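Local coordinates for glutathione synthetase-like effector 30 (Gpa-GSS30-apo) (Globodera pallida, PDB 5OET), which is a plant-parasitic nematode effector of the glutathione synthetase family, thought to have arisen by neofunctionalization of a housekeeping ATP-dependent ligase, at residues Gln108-Cys120 with Gly479-Phe493. Numbering follows the deposited sequence.
Sequences QKAMLLLYFRASC and GCLLGNMETGKVSYF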
ATOM      1  N   GLN A 108      17.904  -3.066 -24.445  1.00 51.95           N
ATOM      2  CA  GLN A 108      16.465  -2.794 -24.483  1.00 50.50           C
ATOM      3  C   GLN A 108      16.088  -1.800 -25.563  1.00 50.99           C
ATOM      4  O   GLN A 108      15.122  -2.018 -26.269  1.00 51.08           O
ATOM      5  CB  GLN A 108      15.935  -2.315 -23.118  1.00 49.81           C
ATOM      6  CG  GLN A 108      14.416  -2.427 -22.972  1.00 49.31           C
ATOM      7  CD  GLN A 108      13.880  -3.847 -23.213  1.00 50.17           C
ATOM      8  OE1 GLN A 108      12.720  -4.021 -23.577  1.00 50.61           O
ATOM      9  NE2 GLN A 108      14.731  -4.873 -23.013  1.00 52.74           N
ATOM     10  N   LYS A 109      16.857  -0.727 -25.710  1.00 53.16           N
ATOM     11  CA  LYS A 109      16.621   0.245 -26.793  1.00 54.95           C
ATOM     12  C   LYS A 109      16.593  -0.459 -28.174  1.00 54.81           C
ATOM     13  O   LYS A 109      15.655  -0.288 -28.959  1.00 53.81           O
ATOM     14  CB  LYS A 109      17.688   1.344 -26.749  1.00 57.43           C
ATOM     15  CG  LYS A 109      17.381   2.592 -27.554  1.00 59.72           C
ATOM     16  CD  LYS A 109      18.657   3.386 -27.833  1.00 63.06           C
ATOM     17  CE  LYS A 109      18.450   4.477 -28.878  1.00 64.42           C
ATOM     18  NZ  LYS A 109      17.605   5.604 -28.372  1.00 64.82           N
ATOM     19  N   ALA A 110      17.610  -1.278 -28.435  1.00 55.30           N
ATOM     20  CA  ALA A 110      17.689  -2.084 -29.662  1.00 55.31           C
ATOM     21  C   ALA A 110      16.512  -3.038 -29.821  1.00 53.51           C
ATOM     22  O   ALA A 110      15.991  -3.242 -30.920  1.00 54.15           O
ATOM     23  CB  ALA A 110      18.981  -2.884 -29.668  1.00 56.28           C
ATOM     24  N   MET A 111      16.115  -3.640 -28.716  1.00 52.31           N
ATOM     25  CA  MET A 111      15.050  -4.632 -28.723  1.00 51.94           C
ATOM     26  C   MET A 111      13.683  -4.002 -29.080  1.00 50.50           C
ATOM     27  O   MET A 111      12.915  -4.566 -29.866  1.00 49.75           O
ATOM     28  CB  MET A 111      14.986  -5.343 -27.374  1.00 52.79           C
ATOM     29  CG  MET A 111      14.574  -6.790 -27.506  1.00 54.90           C
ATOM     30  SD  MET A 111      15.991  -7.826 -27.875  1.00 58.52           S
ATOM     31  CE  MET A 111      15.169  -9.094 -28.875  1.00 60.13           C
ATOM     32  N   LEU A 112      13.391  -2.823 -28.527  1.00 48.23           N
ATOM     33  CA  LEU A 112      12.187  -2.088 -28.926  1.00 46.23           C
ATOM     34  C   LEU A 112      12.252  -1.694 -30.402  1.00 44.74           C
ATOM     35  O   LEU A 112      11.307  -1.913 -31.143  1.00 44.11           O
ATOM     36  CB  LEU A 112      11.989  -0.844 -28.061  1.00 46.92           C
ATOM     37  CG  LEU A 112      11.755  -1.041 -26.563  1.00 46.74           C
ATOM     38  CD1 LEU A 112      11.737   0.291 -25.826  1.00 47.00           C
ATOM     39  CD2 LEU A 112      10.461  -1.785 -26.340  1.00 46.06           C
ATOM     40  N   LEU A 113      13.375  -1.148 -30.837  1.00 44.10           N
ATOM     41  CA  LEU A 113      13.505  -0.738 -32.231  1.00 45.09           C
ATOM     42  C   LEU A 113      13.291  -1.863 -33.232  1.00 44.58           C
ATOM     43  O   LEU A 113      12.691  -1.643 -34.249  1.00 44.09           O
ATOM     44  CB  LEU A 113      14.854  -0.046 -32.490  1.00 46.88           C
ATOM     45  CG  LEU A 113      15.030   1.387 -31.977  1.00 47.51           C
ATOM     46  CD1 LEU A 113      16.334   1.969 -32.495  1.00 49.10           C
ATOM     47  CD2 LEU A 113      13.855   2.273 -32.387  1.00 47.68           C
ATOM     48  N   LEU A 114      13.765  -3.070 -32.940  1.00 45.39           N
ATOM     49  CA  LEU A 114      13.575  -4.212 -33.859  1.00 45.42           C
ATOM     50  C   LEU A 114      12.102  -4.623 -34.004  1.00 44.10           C
ATOM     51  O   LEU A 114      11.628  -4.838 -35.096  1.00 44.33           O
ATOM     52  CB  LEU A 114      14.393  -5.406 -33.385  1.00 46.22           C
ATOM     53  CG  LEU A 114      14.123  -6.753 -34.046  1.00 48.24           C
ATOM     54  CD1 LEU A 114      14.409  -6.679 -35.531  1.00 50.46           C
ATOM     55  CD2 LEU A 114      14.955  -7.847 -33.410  1.00 49.17           C
ATOM     56  N   TYR A 115      11.394  -4.772 -32.891  1.00 43.09           N
ATOM     57  CA  TYR A 115      10.004  -5.190 -32.930  1.00 42.80           C
ATOM     58  C   TYR A 115       9.084  -4.072 -33.423  1.00 43.25           C
ATOM     59  O   TYR A 115       8.075  -4.347 -34.070  1.00 44.49           O
ATOM     60  CB  TYR A 115       9.555  -5.701 -31.557  1.00 42.31           C
ATOM     61  CG  TYR A 115      10.078  -7.071 -31.271  1.00 42.33           C
ATOM     62  CD1 TYR A 115       9.434  -8.188 -31.756  1.00 42.39           C
ATOM     63  CD2 TYR A 115      11.236  -7.246 -30.539  1.00 42.85           C
ATOM     64  CE1 TYR A 115       9.929  -9.454 -31.511  1.00 43.11           C
ATOM     65  CE2 TYR A 115      11.749  -8.506 -30.286  1.00 43.49           C
ATOM     66  CZ  TYR A 115      11.092  -9.605 -30.771  1.00 43.26           C
ATOM     67  OH  TYR A 115      11.620 -10.836 -30.503  1.00 43.65           O
ATOM     68  N   PHE A 116       9.433  -2.819 -33.137  1.00 43.17           N
ATOM     69  CA  PHE A 116       8.690  -1.687 -33.670  1.00 43.18           C
ATOM     70  C   PHE A 116       8.739  -1.654 -35.189  1.00 43.82           C
ATOM     71  O   PHE A 116       7.720  -1.536 -35.825  1.00 44.45           O
ATOM     72  CB  PHE A 116       9.217  -0.371 -33.098  1.00 43.50           C
ATOM     73  CG  PHE A 116       8.551   0.840 -33.679  1.00 43.95           C
ATOM     74  CD1 PHE A 116       7.185   0.994 -33.559  1.00 43.82           C
ATOM     75  CD2 PHE A 116       9.278   1.802 -34.371  1.00 44.79           C
ATOM     76  CE1 PHE A 116       6.547   2.092 -34.114  1.00 44.23           C
ATOM     77  CE2 PHE A 116       8.656   2.909 -34.904  1.00 45.44           C
ATOM     78  CZ  PHE A 116       7.286   3.053 -34.783  1.00 44.87           C
ATOM     79  N   ARG A 117       9.932  -1.778 -35.748  1.00 46.05           N
ATOM     80  CA  ARG A 117      10.160  -1.733 -37.201  1.00 47.85           C
ATOM     81  C   ARG A 117       9.619  -2.947 -37.943  1.00 47.83           C
ATOM     82  O   ARG A 117       9.121  -2.824 -39.058  1.00 48.85           O
ATOM     83  CB  ARG A 117      11.644  -1.575 -37.486  1.00 49.04           C
ATOM     84  CG  ARG A 117      12.171  -0.215 -37.083  1.00 50.36           C
ATOM     85  CD  ARG A 117      13.692  -0.124 -37.198  1.00 52.48           C
ATOM     86  NE  ARG A 117      14.204   1.086 -36.563  1.00 53.99           N
ATOM     87  CZ  ARG A 117      15.486   1.457 -36.522  1.00 56.54           C
ATOM     88  NH1 ARG A 117      16.438   0.715 -37.085  1.00 57.68           N
ATOM     89  NH2 ARG A 117      15.825   2.592 -35.904  1.00 57.32           N
ATOM     90  N   ALA A 118       9.720  -4.115 -37.330  1.00 48.23           N
ATOM     91  CA  ALA A 118       9.027  -5.303 -37.829  1.00 49.96           C
ATOM     92  C   ALA A 118       7.509  -5.132 -37.840  1.00 50.36           C
ATOM     93  O   ALA A 118       6.844  -5.622 -38.736  1.00 51.97           O
ATOM     94  CB  ALA A 118       9.389  -6.504 -36.992  1.00 50.00           C
ATOM     95  N   SER A 119       6.976  -4.449 -36.832  1.00 51.22           N
ATOM     96  CA  SER A 119       5.542  -4.152 -36.738  1.00 51.96           C
ATOM     97  C   SER A 119       5.037  -3.122 -37.751  1.00 53.58           C
ATOM     98  O   SER A 119       3.862  -3.132 -38.104  1.00 55.42           O
ATOM     99  CB  SER A 119       5.192  -3.715 -35.315  1.00 50.47           C
ATOM    100  OG  SER A 119       5.525  -4.747 -34.402  1.00 49.19           O
ATOM    101  N   CYS A 120       5.927  -2.249 -38.220  1.00 55.16           N
ATOM    102  CA  CYS A 120       5.655  -1.333 -39.347  1.00 56.49           C
ATOM    103  C   CYS A 120       5.703  -1.981 -40.741  1.00 57.37           C
ATOM    104  O   CYS A 120       5.517  -1.284 -41.724  1.00 58.27           O
ATOM    105  CB  CYS A 120       6.656  -0.157 -39.329  1.00 57.29           C
ATOM    106  SG  CYS A 120       6.609   0.881 -37.844  1.00 57.63           S
ATOM    107  N   GLY A 479      10.815  -1.434 -21.184  1.00 45.81           N
ATOM    108  CA  GLY A 479      11.039  -0.192 -21.938  1.00 46.07           C
ATOM    109  C   GLY A 479       9.852   0.176 -22.822  1.00 45.40           C
ATOM    110  O   GLY A 479       9.156  -0.706 -23.329  1.00 42.95           O
ATOM    111  N   CYS A 480       9.621   1.474 -23.007  1.00 47.19           N
ATOM    112  CA  CYS A 480       8.538   1.939 -23.880  1.00 49.34           C
ATOM    113  C   CYS A 480       9.005   2.884 -24.959  1.00 48.32           C
ATOM    114  O   CYS A 480       9.945   3.631 -24.782  1.00 47.41           O
ATOM    115  CB  CYS A 480       7.421   2.647 -23.108  1.00 50.84           C
ATOM    116  SG  CYS A 480       6.699   1.719 -21.762  1.00 56.26           S
ATOM    117  N   LEU A 481       8.248   2.862 -26.045  1.00 48.74           N
ATOM    118  CA  LEU A 481       8.390   3.737 -27.202  1.00 49.57           C
ATOM    119  C   LEU A 481       7.128   4.565 -27.382  1.00 48.08           C
ATOM    120  O   LEU A 481       6.031   4.164 -26.972  1.00 45.50           O
ATOM    121  CB  LEU A 481       8.477   2.895 -28.473  1.00 50.51           C
ATOM    122  CG  LEU A 481       9.787   2.453 -29.032  1.00 51.99           C
ATOM    123  CD1 LEU A 481       9.589   1.894 -30.437  1.00 53.77           C
ATOM    124  CD2 LEU A 481      10.692   3.651 -29.031  1.00 53.91           C
ATOM    125  N   LEU A 482       7.292   5.704 -28.036  1.00 48.37           N
ATOM    126  CA  LEU A 482       6.199   6.353 -28.739  1.00 48.06           C
ATOM    127  C   LEU A 482       6.662   6.606 -30.178  1.00 48.92           C
ATOM    128  O   LEU A 482       7.657   7.322 -30.414  1.00 48.56           O
ATOM    129  CB  LEU A 482       5.838   7.647 -28.046  1.00 48.15           C
ATOM    130  CG  LEU A 482       4.397   8.044 -28.176  1.00 48.89           C
ATOM    131  CD1 LEU A 482       3.480   6.979 -27.595  1.00 47.90           C
ATOM    132  CD2 LEU A 482       4.246   9.392 -27.489  1.00 50.45           C
ATOM    133  N   GLY A 483       5.961   6.009 -31.132  1.00 48.19           N
ATOM    134  CA  GLY A 483       6.437   6.007 -32.507  1.00 50.92           C
ATOM    135  C   GLY A 483       5.319   6.082 -33.508  1.00 52.25           C
ATOM    136  O   GLY A 483       4.174   5.760 -33.183  1.00 51.12           O
ATOM    137  N   ASN A 484       5.670   6.512 -34.723  1.00 53.74           N
ATOM    138  CA  ASN A 484       4.724   6.680 -35.816  1.00 54.21           C
ATOM    139  C   ASN A 484       4.929   5.531 -36.776  1.00 56.46           C
ATOM    140  O   ASN A 484       5.997   5.394 -37.335  1.00 60.87           O
ATOM    141  CB  ASN A 484       4.967   8.013 -36.521  1.00 53.62           C
ATOM    142  CG  ASN A 484       4.045   8.227 -37.705  1.00 53.07           C
ATOM    143  OD1 ASN A 484       3.968   7.400 -38.618  1.00 52.38           O
ATOM    144  ND2 ASN A 484       3.359   9.348 -37.705  1.00 52.40           N
ATOM    145  N   MET A 485       3.897   4.743 -37.014  1.00 57.58           N
ATOM    146  CA  MET A 485       4.037   3.526 -37.799  1.00 59.81           C
ATOM    147  C   MET A 485       3.977   3.689 -39.304  1.00 61.70           C
ATOM    148  O   MET A 485       4.181   2.710 -40.024  1.00 61.83           O
ATOM    149  CB  MET A 485       2.971   2.542 -37.383  1.00 61.43           C
ATOM    150  CG  MET A 485       3.051   2.225 -35.917  1.00 62.61           C
ATOM    151  SD  MET A 485       2.064   0.775 -35.643  1.00 67.44           S
ATOM    152  CE  MET A 485       0.418   1.477 -35.802  1.00 66.87           C
ATOM    153  N   GLU A 486       3.680   4.896 -39.783  1.00 64.30           N
ATOM    154  CA  GLU A 486       3.634   5.167 -41.227  1.00 67.94           C
ATOM    155  C   GLU A 486       4.991   5.605 -41.732  1.00 67.74           C
ATOM    156  O   GLU A 486       5.383   5.241 -42.828  1.00 67.72           O
ATOM    157  CB  GLU A 486       2.560   6.216 -41.574  1.00 70.88           C
ATOM    158  CG  GLU A 486       1.303   5.617 -42.195  1.00 73.88           C
ATOM    159  CD  GLU A 486       0.072   6.474 -41.963  1.00 77.57           C
ATOM    160  OE1 GLU A 486       0.143   7.696 -42.231  1.00 80.89           O
ATOM    161  OE2 GLU A 486      -0.953   5.924 -41.493  1.00 78.83           O
ATOM    162  N   THR A 487       5.686   6.400 -40.926  1.00 68.53           N
ATOM    163  CA  THR A 487       7.070   6.805 -41.189  1.00 69.07           C
ATOM    164  C   THR A 487       8.104   5.841 -40.568  1.00 67.20           C
ATOM    165  O   THR A 487       9.182   5.667 -41.118  1.00 68.81           O
ATOM    166  CB  THR A 487       7.312   8.242 -40.674  1.00 69.50           C
ATOM    167  OG1 THR A 487       7.144   8.298 -39.249  1.00 67.96           O
ATOM    168  CG2 THR A 487       6.319   9.197 -41.312  1.00 70.21           C
ATOM    169  N   GLY A 488       7.771   5.213 -39.441  1.00 64.36           N
ATOM    170  CA  GLY A 488       8.731   4.402 -38.673  1.00 64.11           C
ATOM    171  C   GLY A 488       9.686   5.224 -37.807  1.00 63.65           C
ATOM    172  O   GLY A 488      10.684   4.700 -37.326  1.00 63.07           O
ATOM    173  N   LYS A 489       9.361   6.503 -37.597  1.00 63.76           N
ATOM    174  CA  LYS A 489      10.126   7.400 -36.747  1.00 63.90           C
ATOM    175  C   LYS A 489       9.661   7.270 -35.310  1.00 60.25           C
ATOM    176  O   LYS A 489       8.464   7.165 -35.053  1.00 59.20           O
ATOM    177  CB  LYS A 489       9.900   8.864 -37.190  1.00 68.55           C
ATOM    178  CG  LYS A 489      10.924   9.883 -36.652  1.00 71.80           C
ATOM    179  CD  LYS A 489      10.324  11.184 -36.079  1.00 73.12           C
ATOM    180  CE  LYS A 489       9.870  12.147 -37.167  1.00 75.90           C
ATOM    181  NZ  LYS A 489      11.003  12.848 -37.847  1.00 78.18           N
ATOM    182  N   VAL A 490      10.608   7.325 -34.380  1.00 57.52           N
ATOM    183  CA  VAL A 490      10.330   7.294 -32.947  1.00 54.17           C
ATOM    184  C   VAL A 490      10.505   8.700 -32.382  1.00 54.21           C
ATOM    185  O   VAL A 490      11.505   9.348 -32.642  1.00 56.27           O
ATOM    186  CB  VAL A 490      11.287   6.322 -32.241  1.00 53.01           C
ATOM    187  CG1 VAL A 490      11.205   6.452 -30.724  1.00 51.77           C
ATOM    188  CG2 VAL A 490      11.009   4.898 -32.697  1.00 52.34           C
ATOM    189  N   SER A 491       9.527   9.162 -31.610  1.00 53.41           N
ATOM    190  CA  SER A 491       9.555  10.495 -30.993  1.00 53.69           C
ATOM    191  C   SER A 491       9.874  10.477 -29.499  1.00 52.71           C
ATOM    192  O   SER A 491      10.227  11.502 -28.926  1.00 53.21           O
ATOM    193  CB  SER A 491       8.214  11.183 -31.213  1.00 53.57           C
ATOM    194  OG  SER A 491       7.165  10.406 -30.674  1.00 53.54           O
ATOM    195  N   TYR A 492       9.744   9.321 -28.862  1.00 51.65           N
ATOM    196  CA  TYR A 492       9.951   9.236 -27.441  1.00 51.46           C
ATOM    197  C   TYR A 492      10.444   7.843 -27.043  1.00 51.71           C
ATOM    198  O   TYR A 492       9.833   6.838 -27.437  1.00 52.11           O
ATOM    199  CB  TYR A 492       8.647   9.570 -26.734  1.00 50.64           C
ATOM    200  CG  TYR A 492       8.768   9.538 -25.248  1.00 50.15           C
ATOM    201  CD1 TYR A 492       9.392  10.569 -24.578  1.00 50.10           C
ATOM    202  CD2 TYR A 492       8.277   8.454 -24.508  1.00 49.56           C
ATOM    203  CE1 TYR A 492       9.518  10.558 -23.206  1.00 50.94           C
ATOM    204  CE2 TYR A 492       8.403   8.422 -23.125  1.00 50.08           C
ATOM    205  CZ  TYR A 492       9.026   9.483 -22.478  1.00 51.29           C
ATOM    206  OH  TYR A 492       9.165   9.486 -21.103  1.00 54.26           O
ATOM    207  N   PHE A 493      11.560   7.802 -26.299  1.00 51.07           N
ATOM    208  CA  PHE A 493      12.010   6.601 -25.575  1.00 49.90           C
ATOM    209  C   PHE A 493      11.876   6.829 -24.067  1.00 49.38           C
ATOM    210  O   PHE A 493      12.461   7.775 -23.535  1.00 50.99           O
ATOM    211  CB  PHE A 493      13.476   6.288 -25.870  1.00 49.67           C
ATOM    212  CG  PHE A 493      13.754   5.863 -27.293  1.00 50.31           C
ATOM    213  CD1 PHE A 493      13.615   4.534 -27.678  1.00 49.21           C
ATOM    214  CD2 PHE A 493      14.224   6.783 -28.232  1.00 51.88           C
ATOM    215  CE1 PHE A 493      13.887   4.136 -28.968  1.00 49.52           C
ATOM    216  CE2 PHE A 493      14.508   6.388 -29.530  1.00 52.38           C
ATOM    217  CZ  PHE A 493      14.336   5.060 -29.895  1.00 51.54           C
TER
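Phe-116 plugs the mouth of a beta hairpin, where helix 98-119 packs across one face of the antiparallel pair 479-484 and 490-493. With CG anti to the backbone N (chi1 176°), the ring extends into the turn, its edge meeting two backbone carbonyls: CZ lies 3.7 Å from Asn-484 O and CE2 3.6 Å from Gly-488 O. Gly-483 CA lies 3.8 Å from Phe-116 CZ, and Met-485 CG 3.9 Å from Phe-116 CE1. Cys-120 SG sits over one face of the ring, offset toward the rim, and packs on Met-485. Leu-481 crosses Phe-116 at about a right angle and sets CD1 3.5 Å from Phe-116 CB, while Val-490 CG2 touches both this ring and Leu-113 CD2. One turn back toward the helix start, both methyls of Leu-112 rest on the Gly-479 carbonyl, CD2 3.5 Å from Gly-479 O.

At the flank, Lys-109 bends at its last torsion (chi4 70°) to lay NZ over one face of Phe-493, 3.6 Å from the ring centroid, a cation-pi contact; Val-490 CG1 lies over the opposite face, offset toward the rim, and Leu-113 CD2 meets the edge. A G1 bulge at Gly-488 and Lys-489 shapes the turn.

Strand 160-173 pairs with 479-484 on its other edge, tied by the Cys-164 to Cys-480 disulfide; helix 225-240 covers the sheet's far face, and Phe-343 of helix 342-345 packs against Phe-116 and Met-485.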